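Local coordinates for protein Pre-mRNA-processing-splicing factor 8 (Cryptococcus neoformans var. grubii serotype A, PDB 6MX6) that contains a Hint-fold intein that probably excises itself from the spliceosomal Prp8 precursor and joins the flanking sequences by protein splicing, at residues A[33-36]-A[37-41]; A[100-103]-A[104-107]. All blocks are in the same frame, centred on the assembly; numbering follows the deposited sequence.

Interaction 1: A[33-36]-A[37-41]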
ATOM      1  N   GLY A  33      -5.536   2.552 -11.381  1.00 26.98           N
ATOM      2  CA  GLY A  33      -5.692   3.593 -10.389  1.00 26.84           C
ATOM      3  C   GLY A  33      -6.999   3.472  -9.633  1.00 29.68           C
ATOM      4  O   GLY A  33      -7.924   2.748 -10.019  1.00 26.72           O
ATOM      5  N   PRO A  34      -7.090   4.205  -8.521  1.00 27.80           N
ATOM      6  CA  PRO A  34      -8.294   4.100  -7.676  1.00 29.80           C
ATOM      7  C   PRO A  34      -9.554   4.632  -8.337  1.00 43.26           C
ATOM      8  O   PRO A  34     -10.651   4.165  -8.006  1.00 38.57           O
ATOM      9  CB  PRO A  34      -7.916   4.918  -6.433  1.00 30.83           C
ATOM     10  CG  PRO A  34      -6.853   5.858  -6.907  1.00 38.92           C
ATOM     11  CD  PRO A  34      -6.080   5.106  -7.947  1.00 36.09           C
ATOM     12  N   ASP A  35      -9.435   5.594  -9.255  1.00 37.00           N
ATOM     13  CA  ASP A  35     -10.575   6.109 -10.009  1.00 37.23           C
ATOM     14  C   ASP A  35     -10.922   5.260 -11.225  1.00 43.54           C
ATOM     15  O   ASP A  35     -11.888   5.580 -11.926  1.00 55.03           O
ATOM     16  CB  ASP A  35     -10.297   7.548 -10.456  1.00 42.02           C
ATOM     17  CG  ASP A  35      -9.013   7.675 -11.262  1.00 45.93           C
ATOM     18  OD1 ASP A  35      -8.369   6.641 -11.548  1.00 48.41           O
ATOM     19  OD2 ASP A  35      -8.647   8.814 -11.621  1.00 59.09           O
ATOM     20  N   GLY A  36     -10.158   4.207 -11.508  1.00 35.30           N
ATOM     21  CA  GLY A  36     -10.406   3.349 -12.647  1.00 38.33           C
ATOM     22  C   GLY A  36      -9.535   3.609 -13.863  1.00 36.99           C
ATOM     23  O   GLY A  36      -9.555   2.799 -14.797  1.00 37.10           O
ATOM     24  N   THR A  37      -8.767   4.698 -13.882  1.00 37.30           N
ATOM     25  CA  THR A  37      -7.934   5.007 -15.035  1.00 34.60           C
ATOM     26  C   THR A  37      -6.546   4.378 -14.891  1.00 43.36           C
ATOM     27  O   THR A  37      -6.205   3.769 -13.874  1.00 37.02           O
ATOM     28  CB  THR A  37      -7.824   6.518 -15.231  1.00 36.87           C
ATOM     29  OG1 THR A  37      -7.232   7.117 -14.070  1.00 34.39           O
ATOM     30  CG2 THR A  37      -9.199   7.122 -15.466  1.00 42.67           C
ATOM     31  N   SER A  38      -5.731   4.541 -15.926  1.00 34.15           N
ATOM     32  CA  SER A  38      -4.428   3.905 -16.002  1.00 36.80           C
ATOM     33  C   SER A  38      -3.389   4.635 -15.159  1.00 30.09           C
ATOM     34  O   SER A  38      -3.511   5.822 -14.845  1.00 38.68           O
ATOM     35  CB  SER A  38      -3.946   3.840 -17.450  1.00 40.50           C
ATOM     36  OG  SER A  38      -4.414   2.664 -18.074  1.00 49.40           O
ATOM     37  N   ARG A  39      -2.347   3.891 -14.795  1.00 31.45           N
ATOM     38  CA  ARG A  39      -1.172   4.417 -14.118  1.00 37.23           C
ATOM     39  C   ARG A  39       0.045   3.764 -14.746  1.00 31.04           C
ATOM     40  O   ARG A  39       0.042   2.560 -14.995  1.00 40.69           O
ATOM     41  CB  ARG A  39      -1.194   4.121 -12.608  1.00 30.52           C
ATOM     42  CG  ARG A  39      -2.341   4.743 -11.845  1.00 30.83           C
ATOM     43  CD  ARG A  39      -2.147   6.236 -11.669  1.00 31.21           C
ATOM     44  NE  ARG A  39      -3.141   6.794 -10.760  1.00 33.57           N
ATOM     45  CZ  ARG A  39      -4.419   6.981 -11.071  1.00 33.49           C
ATOM     46  NH1 ARG A  39      -4.866   6.653 -12.276  1.00 33.05           N
ATOM     47  NH2 ARG A  39      -5.253   7.489 -10.173  1.00 37.55           N
ATOM     48  N   THR A  40       1.074   4.548 -15.028  1.00 29.82           N
ATOM     49  CA  THR A  40       2.295   4.013 -15.612  1.00 34.58           C
ATOM     50  C   THR A  40       3.332   3.824 -14.513  1.00 27.27           C
ATOM     51  O   THR A  40       3.549   4.726 -13.698  1.00 28.40           O
ATOM     52  CB  THR A  40       2.839   4.938 -16.704  1.00 32.62           C
ATOM     53  OG1 THR A  40       1.902   4.995 -17.784  1.00 35.68           O
ATOM     54  CG2 THR A  40       4.157   4.405 -17.233  1.00 33.69           C
ATOM     55  N   ALA A  41       3.953   2.652 -14.487  1.00 30.92           N
ATOM     56  CA  ALA A  41       5.009   2.344 -13.535  1.00 32.20           C
ATOM     57  C   ALA A  41       6.373   2.569 -14.171  1.00 31.28           C
ATOM     58  O   ALA A  41       6.577   2.313 -15.362  1.00 30.20           O
ATOM     59  CB  ALA A  41       4.896   0.898 -13.045  1.00 31.20           C
TER
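Two backbone bonds close the turn between Gly33 and Thr37. Gly36 N donates to Gly33 O at 3.1 Å, as in a type I turn, and Gly33 N reaches Thr37 O at 2.9 Å.

Side-chain hydrogen bonds centre on Asp35. With CG between the backbone N and the carbonyl carbon (chi1 56°), Asp35 swings its carboxylate back toward Thr37, where OD1 accepts Thr37 N at 3.1 Å, an Asx turn, and Thr37 OG1 at 2.8 Å, both from one face. Thr37 OG1 accepts from Arg39 NH1 (3.0 Å), meeting it in the guanidinium plane. The same NH1 binds Ser38 O from above its carbonyl plane.

The ionic component is longer: Arg39 NH2 lies 3.5 Å from Asp35 OD1 in a salt bridge, the carboxylate and guanidinium planes standing 86° apart. Arg39 NE is taken by Asp162, so the arginine ties the turn to a second loop.

By van der Waals contact, Gly33 CA lies over the centre of the guanidinium face, while Pro34 CD comes to 3.4 Å from Arg39 NH2. With Gly36 in the left-handed region, this is a beta hairpin of the type I turn plus G1 bulge class, linking strands 30-32 and 38-49.

Interaction 2: A[100-103]-A[104-107]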
ATOM      1  N   ASP A 100      -1.096  11.112   3.530  1.00 27.07           N
ATOM      2  CA  ASP A 100      -0.030  10.160   3.244  1.00 29.22           C
ATOM      3  C   ASP A 100       0.962  10.186   4.399  1.00 29.94           C
ATOM      4  O   ASP A 100       1.353  11.264   4.859  1.00 33.35           O
ATOM      5  CB  ASP A 100       0.670  10.492   1.923  1.00 32.42           C
ATOM      6  CG  ASP A 100      -0.266  10.403   0.730  1.00 35.78           C
ATOM      7  OD1 ASP A 100      -1.315   9.722   0.828  1.00 40.08           O
ATOM      8  OD2 ASP A 100       0.042  11.022  -0.310  1.00 50.15           O
ATOM      9  N   VAL A 101       1.365   9.011   4.873  1.00 27.70           N
ATOM     10  CA  VAL A 101       2.302   8.937   5.992  1.00 22.15           C
ATOM     11  C   VAL A 101       3.231   7.748   5.793  1.00 27.72           C
ATOM     12  O   VAL A 101       2.789   6.662   5.413  1.00 22.70           O
ATOM     13  CB  VAL A 101       1.565   8.855   7.345  1.00 24.92           C
ATOM     14  CG1 VAL A 101       0.618   7.675   7.365  1.00 28.77           C
ATOM     15  CG2 VAL A 101       2.555   8.785   8.497  1.00 29.38           C
ATOM     16  N   THR A 102       4.526   7.954   6.025  1.00 22.94           N
ATOM     17  CA  THR A 102       5.442   6.834   5.886  1.00 21.47           C
ATOM     18  C   THR A 102       5.215   5.834   7.012  1.00 22.71           C
ATOM     19  O   THR A 102       4.728   6.180   8.094  1.00 20.55           O
ATOM     20  CB  THR A 102       6.899   7.299   5.894  1.00 28.20           C
ATOM     21  OG1 THR A 102       7.247   7.787   7.197  1.00 24.41           O
ATOM     22  CG2 THR A 102       7.132   8.382   4.836  1.00 25.91           C
ATOM     23  N   VAL A 103       5.569   4.576   6.739  1.00 21.24           N
ATOM     24  CA  VAL A 103       5.479   3.536   7.758  1.00 22.66           C
ATOM     25  C   VAL A 103       6.302   3.916   8.986  1.00 22.62           C
ATOM     26  O   VAL A 103       5.869   3.702  10.120  1.00 24.40           O
ATOM     27  CB  VAL A 103       5.902   2.172   7.170  1.00 17.38           C
ATOM     28  CG1 VAL A 103       6.207   1.183   8.272  1.00 25.01           C
ATOM     29  CG2 VAL A 103       4.820   1.616   6.228  1.00 20.48           C
ATOM     30  N   ASP A 104       7.486   4.509   8.792  1.00 17.30           N
ATOM     31  CA  ASP A 104       8.321   4.887   9.939  1.00 20.93           C
ATOM     32  C   ASP A 104       7.586   5.854  10.868  1.00 28.30           C
ATOM     33  O   ASP A 104       7.528   5.656  12.099  1.00 27.97           O
ATOM     34  CB  ASP A 104       9.623   5.525   9.451  1.00 28.68           C
ATOM     35  CG  ASP A 104      10.751   4.528   9.297  1.00 44.92           C
ATOM     36  OD1 ASP A 104      10.692   3.440   9.921  1.00 38.69           O
ATOM     37  OD2 ASP A 104      11.702   4.839   8.544  1.00 36.49           O
ATOM     38  N   ASP A 105       7.004   6.903  10.280  1.00 24.98           N
ATOM     39  CA  ASP A 105       6.329   7.929  11.062  1.00 22.07           C
ATOM     40  C   ASP A 105       5.072   7.382  11.715  1.00 25.95           C
ATOM     41  O   ASP A 105       4.759   7.732  12.859  1.00 27.77           O
ATOM     42  CB  ASP A 105       5.992   9.128  10.176  1.00 32.17           C
ATOM     43  CG  ASP A 105       7.222   9.949   9.800  1.00 42.87           C
ATOM     44  OD1 ASP A 105       8.213   9.935  10.560  1.00 35.19           O
ATOM     45  OD2 ASP A 105       7.188  10.626   8.750  1.00 39.55           O
ATOM     46  N   PHE A 106       4.337   6.524  11.004  1.00 21.61           N
ATOM     47  CA  PHE A 106       3.127   5.937  11.565  1.00 20.80           C
ATOM     48  C   PHE A 106       3.456   5.016  12.730  1.00 20.59           C
ATOM     49  O   PHE A 106       2.805   5.064  13.779  1.00 21.77           O
ATOM     50  CB  PHE A 106       2.369   5.178  10.480  1.00 21.44           C
ATOM     51  CG  PHE A 106       1.073   4.601  10.952  1.00 24.62           C
ATOM     52  CD1 PHE A 106      -0.065   5.390  11.013  1.00 27.00           C
ATOM     53  CD2 PHE A 106       0.992   3.274  11.340  1.00 23.40           C
ATOM     54  CE1 PHE A 106      -1.266   4.861  11.439  1.00 25.35           C
ATOM     55  CE2 PHE A 106      -0.205   2.745  11.777  1.00 31.51           C
ATOM     56  CZ  PHE A 106      -1.333   3.542  11.826  1.00 26.16           C
ATOM     57  N   VAL A 107       4.476   4.172  12.556  1.00 20.06           N
ATOM     58  CA  VAL A 107       4.914   3.258  13.605  1.00 20.40           C
ATOM     59  C   VAL A 107       5.255   4.027  14.873  1.00 27.23           C
ATOM     60  O   VAL A 107       4.961   3.578  15.992  1.00 23.44           O
ATOM     61  CB  VAL A 107       6.119   2.435  13.104  1.00 25.28           C
ATOM     62  CG1 VAL A 107       6.989   1.968  14.263  1.00 24.13           C
ATOM     63  CG2 VAL A 107       5.654   1.261  12.277  1.00 22.71           C
TER
HETATM   64  O   HOH W   1       5.203  10.557   6.725  1.00 30.81           O
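Val101 and Phe106 meet on the packed side of this strand-to-helix junction. Val101 CG2, held opposite its own backbone N, touches Phe106 CB at 4.1 Å and comes closer still to Asp105 CB, at 3.8 Å. The phenyl ring then leads off from the junction, its CG trans to the backbone N (chi1 -177°), to lie among Met73, Ile142 and Ile145. One turn along the helix, Val103 CG1 packs against Val107 CG2 at 4.0 Å, and both valines continue onto Tyr52 and Ile145. The backbone of Val103 pairs with that of His69, probably the block B histidine of the Hint family. Backbone bonds run alongside: Phe106 N to Thr102 O at 3.0 Å and Val107 N to Val103 O at 2.8 Å make the first i to i+4 links of the helix.

Thr102 is the N-cap that ends strand 96-102 and starts helix 103-108. With OG1 lodged between its N and carbonyl carbon (chi1 69°), it accepts Asp105 N at 3.2 Å in a nearly straight bond (163°), supplying an acceptor for an amide of the first helical turn.

The other flank is looser and wetter. Asp105 is exposed, and instead of bonding Thr102 N directly it works through a water, which accepts from Thr102 N and donates to Asp105 OD2, at 2.8 Å each; the arrangement resembles the return half of a capping box with solvent inserted. Asp105 OD1 has a weak, long ion pair with Arg108. Asp104 turns elsewhere, its OD2 bonded to His67 ND1.

Interactions 1 and 2 lie on opposite sides of the chain's centre, with centres 23 Å apart and nearest atoms about 10 Å apart, and share no element. Interaction 1 closes the hairpin of strands 30-32 and 38-49 in the four-stranded sheet, whereas interaction 2 sits where strand 96-102, outermost in the six-stranded sheet, passes into a short helix. Both are partly buried, but differently: at 33-41 a largely exposed turn is joined by polar and charged bonds to a buried arginine; at 100-107 a hydrophobic face enters the core while a threonine cap and water serve the outer face. An aspartate takes part in each: Asp35 accepts directly from Thr37, whereas Asp105 reaches Thr102 N through a water.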